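Local coordinates for Lmo0181 protein (Listeria monocytogenes serovar 1/2a, PDB 5F7V) that binds the cyclic alpha-glucan cycloalternan as the extracellular lipoprotein of an ABC system and probably hands it on for transport across the membrane, at residues K12-T16 with K293-A297; D70-Y76 with A282-S288; V170-S174 with K223-S227; A186-S192 with E207-A211; K276-F280 with S348-L354. One frame throughout, in Å; residues are numbered along the deposited sequence.

Interaction 1: K12-T16 with K293-A297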
# COMPACT_ATOMS: atom_id res chain seq x y z
N LYS A 12 -33.34 15.09 -3.16
CA LYS A 12 -31.96 14.90 -3.62
C LYS A 12 -31.03 14.94 -2.42
O LYS A 12 -31.25 15.71 -1.48
CB LYS A 12 -31.57 16.03 -4.55
CG LYS A 12 -32.54 16.29 -5.70
CD LYS A 12 -32.44 17.74 -6.18
CE LYS A 12 -31.13 18.01 -6.92
NZ LYS A 12 -31.06 17.36 -8.27
N THR A 13 -29.98 14.13 -2.46
CA THR A 13 -29.05 14.03 -1.36
C THR A 13 -27.67 14.28 -1.93
O THR A 13 -27.34 13.68 -2.95
CB THR A 13 -29.08 12.62 -0.74
OG1 THR A 13 -30.38 12.34 -0.24
CG2 THR A 13 -28.10 12.52 0.41
N GLU A 14 -26.88 15.14 -1.30
CA GLU A 14 -25.50 15.35 -1.70
C GLU A 14 -24.60 14.83 -0.58
O GLU A 14 -24.72 15.26 0.57
CB GLU A 14 -25.23 16.82 -1.94
CG GLU A 14 -26.22 17.43 -2.92
CD GLU A 14 -25.58 18.48 -3.80
OE1 GLU A 14 -24.32 18.61 -3.78
OE2 GLU A 14 -26.35 19.17 -4.51
N ILE A 15 -23.73 13.89 -0.93
CA ILE A 15 -22.79 13.37 0.06
C ILE A 15 -21.38 13.86 -0.28
O ILE A 15 -21.05 14.15 -1.43
CB ILE A 15 -22.79 11.82 0.16
CG1 ILE A 15 -22.31 11.16 -1.15
CG2 ILE A 15 -24.16 11.34 0.63
CD1 ILE A 15 -22.07 9.66 -1.04
N THR A 16 -20.54 13.92 0.73
CA THR A 16 -19.11 14.14 0.56
C THR A 16 -18.35 12.83 0.66
O THR A 16 -18.67 12.00 1.52
CB THR A 16 -18.59 15.15 1.59
OG1 THR A 16 -18.96 14.71 2.91
CG2 THR A 16 -19.22 16.51 1.36
N LYS A 293 -26.71 11.13 6.38
CA LYS A 293 -26.92 10.65 5.02
C LYS A 293 -26.29 9.26 4.88
O LYS A 293 -25.69 8.94 3.86
CB LYS A 293 -26.26 11.63 4.04
CG LYS A 293 -26.79 13.05 4.11
CD LYS A 293 -25.96 13.99 3.27
CE LYS A 293 -26.24 15.42 3.73
NZ LYS A 293 -25.39 16.40 3.05
N LYS A 294 -26.49 8.42 5.89
CA LYS A 294 -25.78 7.16 5.90
C LYS A 294 -26.27 6.21 4.82
O LYS A 294 -25.46 5.50 4.24
CB LYS A 294 -25.90 6.46 7.24
CG LYS A 294 -25.29 7.23 8.39
CD LYS A 294 -25.23 6.33 9.62
CE LYS A 294 -24.50 6.92 10.80
NZ LYS A 294 -25.29 8.04 11.35
N GLU A 295 -27.55 6.19 4.47
CA GLU A 295 -28.01 5.29 3.43
C GLU A 295 -27.35 5.64 2.11
O GLU A 295 -26.85 4.75 1.42
CB GLU A 295 -29.54 5.35 3.32
CG GLU A 295 -30.15 4.39 2.30
CD GLU A 295 -29.81 2.92 2.51
OE1 GLU A 295 -29.63 2.49 3.68
OE2 GLU A 295 -29.73 2.18 1.47
N ALA A 296 -27.34 6.93 1.77
CA ALA A 296 -26.73 7.36 0.52
C ALA A 296 -25.23 7.09 0.50
O ALA A 296 -24.66 6.67 -0.49
CB ALA A 296 -26.99 8.84 0.28
N ALA A 297 -24.54 7.34 1.61
CA ALA A 297 -23.09 7.08 1.73
C ALA A 297 -22.79 5.61 1.59
O ALA A 297 -21.86 5.22 0.90
CB ALA A 297 -22.58 7.66 3.03

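Interaction 2: D70-Y76 with A282-S288. With GLC (alpha-D-glucopyranose), chain B.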
# COMPACT_ATOMS: atom_id res chain seq x y z
N ASP A 70 -19.14 12.42 4.75
CA ASP A 70 -20.10 11.34 4.90
C ASP A 70 -19.48 9.98 4.64
O ASP A 70 -19.81 9.04 5.35
CB ASP A 70 -21.28 11.53 3.96
CG ASP A 70 -22.03 12.81 4.20
OD1 ASP A 70 -22.59 12.97 5.31
OD2 ASP A 70 -22.02 13.65 3.29
N ALA A 71 -18.62 9.91 3.64
CA ALA A 71 -17.94 8.67 3.31
C ALA A 71 -16.46 9.03 3.19
O ALA A 71 -16.12 10.11 2.71
CB ALA A 71 -18.46 8.11 2.01
N PHE A 72 -15.56 8.13 3.59
CA PHE A 72 -14.15 8.40 3.45
C PHE A 72 -13.35 7.13 3.34
O PHE A 72 -13.70 6.10 3.88
CB PHE A 72 -13.62 9.30 4.59
CG PHE A 72 -13.97 8.86 5.97
CD1 PHE A 72 -13.18 8.00 6.68
CD2 PHE A 72 -15.13 9.35 6.58
CE1 PHE A 72 -13.51 7.64 7.98
CE2 PHE A 72 -15.45 8.98 7.89
CZ PHE A 72 -14.62 8.14 8.59
N GLU A 73 -12.25 7.26 2.62
CA GLU A 73 -11.34 6.16 2.35
C GLU A 73 -10.44 5.90 3.55
O GLU A 73 -9.97 6.82 4.22
CB GLU A 73 -10.50 6.48 1.13
CG GLU A 73 -10.01 5.26 0.42
CD GLU A 73 -9.32 5.57 -0.87
OE1 GLU A 73 -8.73 6.67 -1.01
OE2 GLU A 73 -9.31 4.69 -1.77
N LEU A 74 -10.17 4.62 3.79
CA LEU A 74 -9.20 4.17 4.82
C LEU A 74 -8.41 3.07 4.22
O LEU A 74 -8.87 2.35 3.38
CB LEU A 74 -9.87 3.64 6.09
CG LEU A 74 -10.64 4.70 6.87
CD1 LEU A 74 -11.45 4.02 7.96
CD2 LEU A 74 -9.77 5.78 7.44
N ASN A 75 -7.15 2.99 4.65
CA ASN A 75 -6.30 1.85 4.32
C ASN A 75 -6.36 0.81 5.43
O ASN A 75 -6.83 1.04 6.54
CB ASN A 75 -4.88 2.31 3.93
CG ASN A 75 -4.12 2.99 5.03
OD1 ASN A 75 -4.63 3.20 6.10
ND2 ASN A 75 -2.91 3.36 4.71
N TYR A 76 -5.83 -0.37 5.11
CA TYR A 76 -5.82 -1.48 6.03
C TYR A 76 -5.13 -1.07 7.32
O TYR A 76 -5.64 -1.32 8.40
CB TYR A 76 -5.08 -2.64 5.35
CG TYR A 76 -5.28 -4.05 5.90
CD1 TYR A 76 -5.43 -4.35 7.25
CD2 TYR A 76 -5.27 -5.11 5.02
CE1 TYR A 76 -5.59 -5.65 7.67
CE2 TYR A 76 -5.46 -6.42 5.42
CZ TYR A 76 -5.60 -6.68 6.77
OH TYR A 76 -5.77 -7.97 7.20
N ALA A 282 -5.09 -2.99 1.29
CA ALA A 282 -6.47 -2.83 0.87
C ALA A 282 -7.02 -1.51 1.29
O ALA A 282 -6.69 -1.02 2.37
CB ALA A 282 -7.37 -3.92 1.44
N ASN A 283 -7.82 -0.90 0.42
CA ASN A 283 -8.55 0.31 0.78
C ASN A 283 -10.02 0.02 0.93
O ASN A 283 -10.54 -0.81 0.19
CB ASN A 283 -8.33 1.35 -0.30
CG ASN A 283 -6.86 1.74 -0.39
OD1 ASN A 283 -6.23 1.99 0.62
ND2 ASN A 283 -6.31 1.81 -1.61
N GLY A 284 -10.65 0.73 1.84
CA GLY A 284 -12.07 0.57 2.15
C GLY A 284 -12.70 1.92 2.29
O GLY A 284 -12.01 2.92 2.50
N ILE A 285 -14.01 1.96 2.19
CA ILE A 285 -14.77 3.19 2.40
C ILE A 285 -15.64 2.99 3.61
O ILE A 285 -16.40 2.03 3.72
CB ILE A 285 -15.58 3.56 1.15
CG1 ILE A 285 -14.64 3.78 -0.02
CG2 ILE A 285 -16.46 4.75 1.44
CD1 ILE A 285 -15.34 4.00 -1.35
N GLY A 286 -15.47 3.92 4.54
CA GLY A 286 -16.23 4.01 5.77
C GLY A 286 -17.28 5.10 5.69
O GLY A 286 -17.18 5.99 4.87
N VAL A 287 -18.28 4.99 6.54
CA VAL A 287 -19.37 5.97 6.62
C VAL A 287 -19.25 6.63 7.98
O VAL A 287 -19.08 5.96 9.01
CB VAL A 287 -20.74 5.30 6.45
CG1 VAL A 287 -21.88 6.29 6.62
CG2 VAL A 287 -20.80 4.66 5.08
N SER A 288 -19.27 7.96 8.03
CA SER A 288 -19.20 8.65 9.31
C SER A 288 -20.35 8.27 10.24
O SER A 288 -21.52 8.29 9.86
CB SER A 288 -19.21 10.17 9.12
OG SER A 288 -19.34 10.81 10.36
C1 GLC B . -1.18 2.36 -1.44
C2 GLC B . -2.44 1.59 -1.11
C3 GLC B . -2.77 1.71 0.36
C4 GLC B . -1.56 1.36 1.22
C5 GLC B . -0.37 2.21 0.82
C6 GLC B . 0.91 1.83 1.55
O2 GLC B . -3.51 2.08 -1.93
O3 GLC B . -3.83 0.81 0.65
O4 GLC B . -1.88 1.67 2.58
O5 GLC B . -0.10 2.01 -0.59
O6 GLC B . 1.94 2.61 0.90
O HOH W 1 -3.76 -0.91 2.91

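Interaction 3: V170-S174 with K223-S227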
# COMPACT_ATOMS: atom_id res chain seq x y z
N VAL A 170 23.08 6.74 -11.98
CA VAL A 170 22.19 5.58 -12.09
C VAL A 170 22.44 4.67 -10.89
O VAL A 170 23.59 4.34 -10.59
CB VAL A 170 22.40 4.82 -13.41
CG1 VAL A 170 21.61 3.52 -13.44
CG2 VAL A 170 22.06 5.68 -14.61
N TRP A 171 21.36 4.33 -10.22
CA TRP A 171 21.40 3.39 -9.10
C TRP A 171 20.76 2.08 -9.49
O TRP A 171 19.79 2.02 -10.23
CB TRP A 171 20.70 4.00 -7.87
CG TRP A 171 21.43 5.12 -7.20
CD1 TRP A 171 22.41 5.04 -6.23
CD2 TRP A 171 21.25 6.50 -7.47
NE1 TRP A 171 22.82 6.29 -5.89
CE2 TRP A 171 22.14 7.21 -6.65
CE3 TRP A 171 20.40 7.22 -8.32
CZ2 TRP A 171 22.22 8.59 -6.67
CZ3 TRP A 171 20.48 8.60 -8.33
CH2 TRP A 171 21.36 9.25 -7.50
N GLY A 172 21.31 1.00 -8.95
CA GLY A 172 20.78 -0.33 -9.21
C GLY A 172 19.44 -0.64 -8.57
O GLY A 172 18.66 -1.40 -9.15
N THR A 173 19.15 -0.04 -7.42
CA THR A 173 17.90 -0.37 -6.73
C THR A 173 17.40 0.77 -5.88
O THR A 173 18.12 1.70 -5.56
CB THR A 173 18.09 -1.65 -5.95
OG1 THR A 173 16.82 -2.19 -5.56
CG2 THR A 173 18.96 -1.49 -4.70
N SER A 174 16.14 0.69 -5.51
CA SER A 174 15.57 1.62 -4.56
C SER A 174 14.41 0.91 -3.87
O SER A 174 13.56 0.27 -4.52
CB SER A 174 15.03 2.87 -5.25
OG SER A 174 14.53 3.76 -4.24
N LYS A 223 26.15 1.72 -1.73
CA LYS A 223 25.69 2.89 -2.47
C LYS A 223 25.06 2.54 -3.81
O LYS A 223 25.26 3.20 -4.79
CB LYS A 223 26.81 3.93 -2.60
CG LYS A 223 27.36 4.38 -1.24
CD LYS A 223 28.28 5.59 -1.37
CE LYS A 223 29.64 5.09 -1.73
NZ LYS A 223 30.61 6.22 -1.81
N VAL A 224 24.28 1.47 -3.78
CA VAL A 224 23.52 1.02 -4.95
C VAL A 224 22.09 1.55 -4.99
O VAL A 224 21.38 1.30 -5.96
CB VAL A 224 23.49 -0.50 -5.07
CG1 VAL A 224 24.90 -1.04 -5.19
CG2 VAL A 224 22.77 -1.16 -3.90
N ALA A 225 21.68 2.29 -3.96
CA ALA A 225 20.34 2.84 -3.81
C ALA A 225 20.49 4.32 -3.44
O ALA A 225 21.39 4.65 -2.65
CB ALA A 225 19.58 2.09 -2.75
N PRO A 226 19.63 5.19 -4.00
CA PRO A 226 19.78 6.62 -3.70
C PRO A 226 19.46 6.93 -2.23
O PRO A 226 18.53 6.35 -1.65
CB PRO A 226 18.79 7.27 -4.67
CG PRO A 226 17.79 6.20 -4.96
CD PRO A 226 18.58 4.94 -5.00
N SER A 227 20.23 7.83 -1.63
CA SER A 227 20.02 8.21 -0.25
C SER A 227 18.96 9.27 -0.12
O SER A 227 18.54 9.84 -1.12
CB SER A 227 21.30 8.78 0.29
OG SER A 227 21.55 10.03 -0.31
O HOH W 2 16.62 4.30 -2.33

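Interaction 4: A186-S192 with E207-A211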
# COMPACT_ATOMS: atom_id res chain seq x y z
N ALA A 186 11.44 -7.73 7.20
CA ALA A 186 11.70 -8.59 8.39
C ALA A 186 11.17 -10.00 8.19
O ALA A 186 11.88 -10.98 8.45
CB ALA A 186 11.08 -7.96 9.62
N ALA A 187 9.95 -10.10 7.66
CA ALA A 187 9.38 -11.43 7.41
C ALA A 187 10.14 -12.21 6.38
O ALA A 187 10.18 -13.44 6.44
CB ALA A 187 7.92 -11.27 7.00
N GLN A 188 10.79 -11.54 5.43
CA GLN A 188 11.67 -12.24 4.49
C GLN A 188 12.90 -12.89 5.12
O GLN A 188 13.58 -13.68 4.47
CB GLN A 188 12.12 -11.25 3.41
CG GLN A 188 11.01 -10.78 2.47
CD GLN A 188 11.39 -9.60 1.61
OE1 GLN A 188 12.51 -9.08 1.65
NE2 GLN A 188 10.40 -9.16 0.86
N ASN A 189 13.18 -12.56 6.37
CA ASN A 189 14.25 -13.14 7.17
C ASN A 189 13.71 -13.85 8.41
O ASN A 189 14.47 -14.15 9.32
CB ASN A 189 15.27 -12.07 7.55
CG ASN A 189 16.69 -12.57 7.55
OD1 ASN A 189 17.05 -13.44 6.77
ND2 ASN A 189 17.53 -12.02 8.40
N GLY A 190 12.42 -14.17 8.42
CA GLY A 190 11.82 -14.95 9.51
C GLY A 190 11.50 -14.14 10.74
O GLY A 190 11.13 -14.73 11.76
N GLY A 191 11.54 -12.83 10.61
CA GLY A 191 11.26 -11.90 11.72
C GLY A 191 9.84 -11.38 11.72
O GLY A 191 9.05 -11.64 10.84
N SER A 192 9.53 -10.59 12.73
CA SER A 192 8.21 -9.98 12.82
C SER A 192 8.30 -8.77 13.71
O SER A 192 9.31 -8.53 14.38
CB SER A 192 7.20 -10.98 13.37
OG SER A 192 7.60 -11.37 14.65
N GLU A 207 17.51 -11.40 13.56
CA GLU A 207 17.20 -11.55 12.15
C GLU A 207 16.69 -10.22 11.61
O GLU A 207 16.91 -9.94 10.42
CB GLU A 207 16.19 -12.70 11.92
CG GLU A 207 14.80 -12.59 12.50
CD GLU A 207 14.68 -13.04 13.93
OE1 GLU A 207 15.64 -13.14 14.71
OE2 GLU A 207 13.51 -13.29 14.28
N ASN A 208 16.04 -9.42 12.44
CA ASN A 208 15.55 -8.11 12.00
C ASN A 208 16.68 -7.12 11.86
O ASN A 208 16.67 -6.30 10.95
CB ASN A 208 14.50 -7.56 12.96
CG ASN A 208 13.15 -8.24 12.77
OD1 ASN A 208 13.02 -9.24 12.05
ND2 ASN A 208 12.11 -7.62 13.35
N VAL A 209 17.69 -7.18 12.73
CA VAL A 209 18.88 -6.34 12.53
C VAL A 209 19.48 -6.69 11.20
O VAL A 209 19.86 -5.80 10.45
CB VAL A 209 19.90 -6.53 13.67
CG1 VAL A 209 21.18 -5.76 13.38
CG2 VAL A 209 19.32 -6.13 15.02
N GLU A 210 19.60 -7.97 10.86
CA GLU A 210 20.17 -8.33 9.55
C GLU A 210 19.33 -7.82 8.41
O GLU A 210 19.83 -7.33 7.39
CB GLU A 210 20.31 -9.85 9.51
CG GLU A 210 21.08 -10.34 8.28
CD GLU A 210 21.31 -11.83 8.23
OE1 GLU A 210 20.56 -12.60 8.86
OE2 GLU A 210 22.34 -12.20 7.58
N ALA A 211 18.00 -7.92 8.53
CA ALA A 211 17.08 -7.45 7.49
C ALA A 211 17.19 -5.96 7.26
O ALA A 211 17.22 -5.48 6.12
CB ALA A 211 15.64 -7.84 7.80

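Interaction 5: K276-F280 with S348-L354. With GLC (alpha-D-glucopyranose), chain C.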
# COMPACT_ATOMS: atom_id res chain seq x y z
N LYS A 276 10.02 -16.08 1.21
CA LYS A 276 9.34 -15.02 0.50
C LYS A 276 8.33 -14.36 1.42
O LYS A 276 7.72 -15.02 2.28
CB LYS A 276 8.63 -15.60 -0.72
CG LYS A 276 9.61 -16.33 -1.64
CD LYS A 276 8.97 -16.96 -2.85
CE LYS A 276 9.97 -17.71 -3.72
NZ LYS A 276 9.32 -18.50 -4.79
N ALA A 277 8.17 -13.05 1.25
CA ALA A 277 7.12 -12.32 1.95
C ALA A 277 6.78 -11.09 1.13
O ALA A 277 7.69 -10.33 0.74
CB ALA A 277 7.55 -11.94 3.36
N THR A 278 5.49 -10.93 0.88
CA THR A 278 5.02 -9.84 0.02
C THR A 278 3.94 -9.07 0.75
O THR A 278 3.24 -9.53 1.66
CB THR A 278 4.47 -10.42 -1.27
OG1 THR A 278 3.44 -11.35 -0.94
CG2 THR A 278 5.62 -11.09 -2.06
N HIS A 279 3.84 -7.81 0.36
CA HIS A 279 2.81 -6.92 0.92
C HIS A 279 1.43 -7.30 0.42
O HIS A 279 1.23 -7.79 -0.68
CB HIS A 279 3.10 -5.49 0.50
CG HIS A 279 4.01 -4.77 1.44
ND1 HIS A 279 5.08 -4.03 1.01
CD2 HIS A 279 3.96 -4.63 2.78
CE1 HIS A 279 5.66 -3.46 2.05
NE2 HIS A 279 4.99 -3.80 3.13
N PHE A 280 0.43 -7.02 1.25
CA PHE A 280 -1.00 -7.04 0.92
C PHE A 280 -1.62 -5.81 1.55
O PHE A 280 -1.60 -5.64 2.76
CB PHE A 280 -1.67 -8.31 1.45
CG PHE A 280 -3.12 -8.41 1.06
CD1 PHE A 280 -3.47 -8.97 -0.16
CD2 PHE A 280 -4.10 -7.87 1.88
CE1 PHE A 280 -4.81 -9.06 -0.52
CE2 PHE A 280 -5.43 -7.93 1.50
CZ PHE A 280 -5.74 -8.51 0.32
N SER A 348 2.40 -13.26 -6.28
CA SER A 348 2.86 -12.68 -5.02
C SER A 348 1.88 -12.95 -3.88
O SER A 348 2.32 -13.01 -2.74
CB SER A 348 3.09 -11.19 -5.19
OG SER A 348 4.15 -10.86 -6.07
N LEU A 349 0.59 -13.15 -4.16
CA LEU A 349 -0.39 -13.33 -3.10
C LEU A 349 -0.17 -14.58 -2.28
O LEU A 349 -0.56 -14.61 -1.12
CB LEU A 349 -1.79 -13.32 -3.69
CG LEU A 349 -2.22 -12.03 -4.38
CD1 LEU A 349 -3.50 -12.25 -5.14
CD2 LEU A 349 -2.36 -10.91 -3.36
N GLN A 350 0.51 -15.59 -2.81
CA GLN A 350 0.84 -16.77 -2.04
C GLN A 350 1.66 -16.45 -0.78
O GLN A 350 1.55 -17.09 0.25
CB GLN A 350 1.64 -17.78 -2.88
CG GLN A 350 1.89 -19.08 -2.13
CD GLN A 350 2.58 -20.19 -2.95
OE1 GLN A 350 3.27 -21.06 -2.42
NE2 GLN A 350 2.42 -20.12 -4.25
N TYR A 351 2.50 -15.42 -0.88
CA TYR A 351 3.49 -15.13 0.16
C TYR A 351 3.11 -13.92 0.97
O TYR A 351 3.94 -13.39 1.68
CB TYR A 351 4.87 -14.91 -0.49
CG TYR A 351 5.13 -15.86 -1.63
CD1 TYR A 351 5.23 -17.23 -1.41
CD2 TYR A 351 5.23 -15.38 -2.94
CE1 TYR A 351 5.47 -18.09 -2.47
CE2 TYR A 351 5.44 -16.26 -3.99
CZ TYR A 351 5.56 -17.59 -3.78
OH TYR A 351 5.77 -18.47 -4.83
N MET A 352 1.87 -13.49 0.93
CA MET A 352 1.47 -12.25 1.57
C MET A 352 1.66 -12.27 3.08
O MET A 352 1.49 -13.31 3.74
CB MET A 352 0.01 -11.93 1.24
CG MET A 352 -1.00 -12.84 1.90
SD MET A 352 -2.72 -12.28 1.78
CE MET A 352 -2.92 -12.68 0.11
N VAL A 353 1.96 -11.11 3.61
CA VAL A 353 1.94 -10.85 5.04
C VAL A 353 1.05 -9.64 5.29
O VAL A 353 1.25 -8.57 4.74
CB VAL A 353 3.35 -10.73 5.65
CG1 VAL A 353 3.99 -12.10 5.63
CG2 VAL A 353 4.17 -9.60 5.01
N LEU A 354 0.04 -9.84 6.13
CA LEU A 354 -0.94 -8.80 6.41
C LEU A 354 -0.30 -7.70 7.25
O LEU A 354 0.61 -7.98 8.04
CB LEU A 354 -2.14 -9.41 7.11
CG LEU A 354 -2.84 -10.52 6.33
CD1 LEU A 354 -3.95 -11.09 7.18
CD2 LEU A 354 -3.42 -9.98 5.03
C1 GLC C . 3.09 2.81 1.74
C2 GLC C . 3.93 3.83 0.97
C3 GLC C . 4.34 3.23 -0.37
C4 GLC C . 5.08 1.93 -0.13
C5 GLC C . 4.30 0.99 0.81
C6 GLC C . 5.10 -0.22 1.29
O2 GLC C . 3.21 5.06 0.79
O3 GLC C . 5.20 4.19 -1.00
O4 GLC C . 5.26 1.22 -1.37
O5 GLC C . 3.84 1.63 2.00
O6 GLC C . 6.25 0.24 1.99
O HOH W 3 5.53 -14.59 3.89
O HOH W 4 7.41 -17.30 -6.68
O HOH W 5 0.77 -6.07 4.03

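Interaction 1: K12-T16 with K293-A297
This is a helix-on-sheet contact in one lobe of a periplasmic-binding-protein fold: the first turn of helix 294-306 lies on a face of the sheet formed by strands 13-19, 43-49 and 71-75. Such lobes are alpha/beta sandwiches, and here the strand near the N-terminus of the modelled chain meets a helix almost 280 residues later. Because side chains alternate along a strand, Thr-13 and Ile-15 both point at the helix whereas Glu-14 between them points away. Thr-13 CG2 packs against Ala-296 CB at 3.8 Å and against Lys-293 CD at 3.9 Å. Ile-15 reaches deeper: its CG2 is 3.8 Å from Ala-296 CB, and its CD1, with chi2 in the t well, comes within 3.9 Å of Ala-297 CA. The small alanines let the helix backbone come close, with Ile-15 CA and Ala-297 CA 6.5 Å apart. Ala-296 also touches Ile-43 of the adjacent strand, so the helix spans more than one strand of the sheet. Lys-293 occupies the N-cap position, and the hydrogen bond from Ala-297 N to Lys-293 O, 3.0 Å, closes the first turn. The aliphatic part of the Lys-293 side chain runs past Thr-13 and Ile-15, with Lys-293 CB 4.0 Å from Ile-15 CG2. At the solvent-facing margin the extended chain ends in a hydrogen bond from Lys-293 NZ to the backbone oxygen Glu-14 O, 2.8 Å long.

Interaction 2: D70-Y76 with A282-S288
Strands 71-75 and 278-287 pair antiparallel; facing backbone groups satisfy one another from Asp-70 to Leu-74, while Ala-71 and Glu-73 bond to strand 13-19. Phe-72 and Gly-286 exchange two hydrogen bonds (Phe-72 N to Gly-286 O 3.0 Å, Gly-286 N to Phe-72 O 2.9 Å), as do Leu-74 and Gly-284 (Leu-74 N to Gly-284 O 2.8 Å, Gly-284 N to Leu-74 O 2.9 Å). Ser-288 N to Asp-70 O, 2.9 Å, extends the pairing at one end; at the other, Tyr-76 N bonds only weakly to Ala-282 O, 2.9 Å. Water 1 accepts from both Tyr-76 N and Ala-282 N and also bonds to O3 and O4 of the chain B glucose. Asn-75 ND2 donates to glucose O4 (2.9 Å) while its OD1 pairs with Thr-78. Asn-283 OD1 accepts from glucose O3 (2.7 Å), and its ND2 donates to O2 (2.8 Å). Buried Glu-73 is held by Ser-21 and Phe-20. One end of the strand pair thus forms part of the glycan pocket, where paired amides read neighbouring sugar hydroxyls.

Interaction 3: V170-S174 with K223-S227
The 170-174 segment turns a corner at Gly-172, whose phi/psi of -71/-30 breaks the extended run of Trp-171 and Thr-173, while 223-227 is an irregular connection between helices 206-220 and 228-231. Lys-223, with positive phi, leaves the preceding helix, and from Ala-225 onward the chain is extended. Where the two backbones meet, Thr-173 N donates to Val-224 O at 3.0 Å, and Ala-225 CA approaches Thr-173 O at 3.0 Å in a CA-H...O contact. In the alpha/beta lobe that holds both segments, strand 171-174 runs parallel to strand 245-251, so this connection packs alongside the short strand and the bend that interrupts it. Trp-171 points toward the loop and lays its indole on Pro-226: Pro-226 CB sits 3.8 Å from the centroid of the Trp-171 six-membered ring, 12° off the ring normal, a CH-pi contact over the face, and Pro-226 CD is 3.6 Å from Trp-171 CG. Lys-223 O meets the indole at its edge, 3.7 Å from Trp-171 CD1. Beyond the corner, Thr-173 CG2 rests on Val-224 CG2 (3.9 Å) and Ala-225 CB (4.1 Å), while its hydroxyl is hydrogen-bonded to Glu-156. Val-224 also packs on Ala-160 of helix 153-163. Water 2 bridges Ser-174 OG and Pro-226 O, 2.9 Å from each, donating to the carbonyl.

Interaction 4: A186-S192 with E207-A211
Glu-207, in the first turn of helix 206-220, faces the loop that follows helix 179-187; its backbone oxygen accepts a hydrogen bond from Asn-189 ND2 (Glu-207 O, 3.0 Å), and its carboxylate lies by the glycines, with Glu-207 OE2 3.7 Å from Gly-191 CA. Asn-208 comes next and fills the space over the loop: Asn-208 OD1 is 3.4 Å from Ala-186 CB and 3.2 Å from Gly-191 CA, so a side chain on Gly-191 would clash with this oxygen. Asn-208 ND2 donates to Ser-192 O at 3.1 Å and also to Ile-203 O, tying together both ends of the connection. Past Val-209, which faces helix 382-397, Glu-210 OE1 takes a second hydrogen bond from Asn-189 ND2, 3.1 Å long; Asn-189 OD1 in turn pairs with Asn-273. Ala-211 completes the turn, its CB 4.1 Å from Ala-186 CA. The loop received by this helix is a C-terminal cap: Gly-191 N bonds to Ala-186 O (2.9 Å) and Gly-190 N to Ala-187 O (3.1 Å), with Gly-190 as the positive-phi C-prime residue, the signature of a Schellman motif.

Interaction 5: K276-F280 with S348-L354
The contact supplies His-279 to the glycan pocket, where strand 278-287 begins and strand 352-353 pairs briefly in parallel through a Thr-278 to Met-352 bridge. Thr-278 sits at the centre: Thr-278 N donates to Tyr-351 O (3.0 Å), Val-353 N donates to Thr-278 O (2.8 Å), and Thr-278 OG1 gives a 2.7 Å hydrogen bond to Ser-348 O, fixing the turn that leads into the second strand. Waters continue the link on both sides, water 3 donating to Lys-276 O and Tyr-351 O, and water 5 joining Phe-280 N to Val-353 O. Lys-276 lies along the Tyr-351 ring, its CD 3.6 Å from the ring centroid in a CH-pi contact, while its NZ makes a salt bridge with Asp-150. Phe-280 enters an apolar cluster: its CD1 is 3.9 Å from Leu-349 CD2 and 3.8 Å from Met-352 CE, and Met-352 SD lies 4.3 Å from the Phe-280 ring centroid, an oblique Met-aromatic contact. Of these two segments, His-279 meets the sugar, with CE1 3.4 Å from C6 of the chain C glucose, and its NE2 is held by Asn-180 O. The result is a short parallel strand pairing that contributes to a glycan-binding pocket.

In the fold
Strand 278-287 is the shared element: its later part pairs in interaction 2 and its start in interaction 5, whose centres are 23 Å apart and which touch where Tyr-76 CE2 meets Phe-280 CD2 at 4.1 Å. Asn-75, Ala-282 and Asn-283 approach the chain B glucose, His-279 the chain C glucose. Interaction 1 adjoins interaction 2 on the side away from the sugar, through Thr-16 O and Ala-71 N, 3.0 Å apart. Interaction 4 meets interaction 5 through Gln-188 NE2 and Ala-277 O, also at 3.0 Å. Interaction 3 touches none of the others, its nearest atoms being about 11 Å from interactions 4 and 5. Interactions 1 and 3, with centres 48 Å apart, lie on opposite sides of the chain's centre.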